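Local coordinates for protein DynE8 (Micromonospora chersina, PDB 4AMM) that probably builds the polyketide precursor of the enediyne dynemicin as an iterative synthase, here represented by its acyltransferase domain, at residues A43-G48 with D392-F398. Sequence-based numbering, arbitrary orientation.
Sequences AAAHRG and DDATPFF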
loop_
_atom_site.group_PDB
_atom_site.type_symbol
_atom_site.label_atom_id
_atom_site.label_comp_id
_atom_site.label_asym_id
_atom_site.label_seq_id
_atom_site.Cartn_x
_atom_site.Cartn_y
_atom_site.Cartn_z
ATOM N N ALA A 43 0.944 -26.126 -3.959
ATOM C CA ALA A 43 1.978 -25.207 -3.433
ATOM C C ALA A 43 3.244 -26.033 -3.120
ATOM O O ALA A 43 4.369 -25.521 -3.366
ATOM C CB ALA A 43 1.494 -24.475 -2.230
ATOM N N ALA A 44 3.095 -27.253 -2.622
ATOM C CA ALA A 44 4.269 -28.076 -2.260
ATOM C C ALA A 44 4.988 -28.487 -3.508
ATOM O O ALA A 44 6.234 -28.564 -3.531
ATOM C CB ALA A 44 3.804 -29.259 -1.460
ATOM N N ALA A 45 4.289 -28.730 -4.607
ATOM C CA ALA A 45 4.896 -29.297 -5.804
ATOM C C ALA A 45 5.381 -28.221 -6.785
ATOM O O ALA A 45 6.203 -28.502 -7.646
ATOM C CB ALA A 45 3.799 -30.141 -6.528
ATOM N N HIS A 46 4.931 -26.985 -6.731
ATOM C CA HIS A 46 5.241 -25.901 -7.620
ATOM C C HIS A 46 5.911 -24.772 -6.878
ATOM O O HIS A 46 5.397 -23.710 -6.597
ATOM C CB HIS A 46 3.904 -25.384 -8.263
ATOM C CG HIS A 46 3.351 -26.392 -9.197
ATOM N ND1 HIS A 46 2.340 -27.265 -8.871
ATOM C CD2 HIS A 46 3.794 -26.748 -10.417
ATOM C CE1 HIS A 46 2.126 -28.065 -9.915
ATOM N NE2 HIS A 46 2.974 -27.747 -10.860
ATOM N N ARG A 47 7.175 -25.022 -6.547
ATOM C CA ARG A 47 8.039 -24.088 -5.791
ATOM C C ARG A 47 9.461 -24.241 -6.276
ATOM O O ARG A 47 9.821 -25.353 -6.689
ATOM C CB ARG A 47 7.838 -24.244 -4.297
ATOM C CG ARG A 47 8.235 -25.678 -3.744
ATOM C CD ARG A 47 7.612 -25.841 -2.299
ATOM N NE ARG A 47 8.044 -27.101 -1.700
ATOM C CZ ARG A 47 9.107 -27.168 -0.846
ATOM N NH1 ARG A 47 9.620 -26.076 -0.284
ATOM N NH2 ARG A 47 9.514 -28.380 -0.502
ATOM N N GLY A 48 10.172 -23.140 -6.241
ATOM C CA GLY A 48 11.581 -23.171 -6.712
ATOM C C GLY A 48 11.673 -22.398 -8.013
ATOM O O GLY A 48 11.109 -21.322 -8.147
ATOM N N ASP A 392 9.474 -17.607 -4.302
ATOM C CA ASP A 392 9.506 -18.892 -5.017
ATOM C C ASP A 392 8.698 -20.000 -4.427
ATOM O O ASP A 392 8.578 -21.055 -5.023
ATOM C CB ASP A 392 10.953 -19.343 -5.062
ATOM C CG ASP A 392 11.755 -18.521 -6.081
ATOM O OD1 ASP A 392 11.220 -17.850 -7.041
ATOM O OD2 ASP A 392 13.014 -18.595 -5.952
ATOM N N ASP A 393 8.005 -19.728 -3.297
ATOM C CA ASP A 393 7.428 -20.857 -2.495
ATOM C C ASP A 393 6.235 -20.314 -1.738
ATOM O O ASP A 393 6.435 -19.485 -0.837
ATOM C CB ASP A 393 8.553 -21.410 -1.570
ATOM C CG ASP A 393 8.177 -22.591 -0.787
ATOM O OD1 ASP A 393 6.921 -22.874 -0.612
ATOM O OD2 ASP A 393 9.055 -23.312 -0.254
ATOM N N ALA A 394 5.034 -20.758 -2.107
ATOM C CA ALA A 394 3.827 -20.299 -1.442
ATOM C C ALA A 394 3.394 -21.232 -0.329
ATOM O O ALA A 394 2.332 -20.998 0.343
ATOM C CB ALA A 394 2.721 -20.216 -2.546
ATOM N N THR A 395 4.161 -22.275 0.014
ATOM C CA THR A 395 3.795 -23.180 1.136
ATOM C C THR A 395 3.549 -22.465 2.507
ATOM O O THR A 395 2.736 -23.026 3.240
ATOM C CB THR A 395 4.724 -24.399 1.324
ATOM O OG1 THR A 395 6.020 -23.915 1.692
ATOM C CG2 THR A 395 4.773 -25.259 0.075
ATOM N N PRO A 396 4.210 -21.317 2.813
ATOM C CA PRO A 396 3.900 -20.675 4.111
ATOM C C PRO A 396 2.396 -20.365 4.243
ATOM O O PRO A 396 1.935 -20.306 5.403
ATOM C CB PRO A 396 4.751 -19.413 4.069
ATOM C CG PRO A 396 5.913 -19.768 3.256
ATOM C CD PRO A 396 5.325 -20.637 2.125
ATOM N N PHE A 397 1.663 -20.183 3.169
ATOM C CA PHE A 397 0.251 -19.883 3.327
ATOM C C PHE A 397 -0.506 -21.051 3.893
ATOM O O PHE A 397 -1.628 -20.867 4.373
ATOM C CB PHE A 397 -0.300 -19.471 1.929
ATOM C CG PHE A 397 -1.714 -18.930 1.989
ATOM C CD1 PHE A 397 -1.919 -17.585 2.263
ATOM C CD2 PHE A 397 -2.791 -19.736 1.731
ATOM C CE1 PHE A 397 -3.269 -17.059 2.404
ATOM C CE2 PHE A 397 -4.169 -19.186 1.822
ATOM C CZ PHE A 397 -4.353 -17.907 2.164
ATOM N N PHE A 398 0.042 -22.271 3.859
ATOM C CA PHE A 398 -0.654 -23.490 4.276
ATOM C C PHE A 398 -0.237 -23.986 5.653
ATOM O O PHE A 398 -0.822 -24.941 6.130
ATOM C CB PHE A 398 -0.487 -24.581 3.183
ATOM C CG PHE A 398 -1.146 -24.189 1.909
ATOM C CD1 PHE A 398 -2.530 -24.420 1.780
ATOM C CD2 PHE A 398 -0.467 -23.463 0.939
ATOM C CE1 PHE A 398 -3.212 -23.957 0.716
ATOM C CE2 PHE A 398 -1.161 -23.002 -0.220
ATOM C CZ PHE A 398 -2.547 -23.252 -0.314
HETATM O O HOH W 1 4.583 -22.830 -4.009
#
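Ala-43, in the last turn of helix 32-45, is buried against the C-terminal loop: its CB lies 3.6 Å from CE2 of Phe-398 and 4.4 Å from CB of Ala-394, so a small methyl suits the tight fit. Its carbonyl, left open as the helix ends, binds a water (Ala-43 O to water O 2.8 Å). That water also donates to His-46 O and accepts from Ala-394 N, bridging the two segments. Ala-44 touches the Thr-395 methyl (CA to CG2 3.7 Å). His-46 leaves helical geometry, its ND1 hydrogen-bonded to Leu-42 O. Arg-47 is long enough to fold back over the helix end: NE donates to Ala-44 O (3.0 Å), while NH1 forms a salt bridge with Asp-393 OD2 (2.8 Å). The other carboxylate oxygen, OD1, takes Thr-395 N (2.9 Å) in an Asx turn and Thr-395 OG1 (2.7 Å), so one aspartate both shapes its loop and holds the arginine. Gly-48 N donates to Asp-392 O (2.9 Å), at backbone angles that only glycine adopts comfortably; Asp-392 pairs with Arg-53. A helix end hydrogen-bonded by side chain and water thus meets an Asx turn, tying the acyltransferase's C-terminal tail to the helix before strand 52-58.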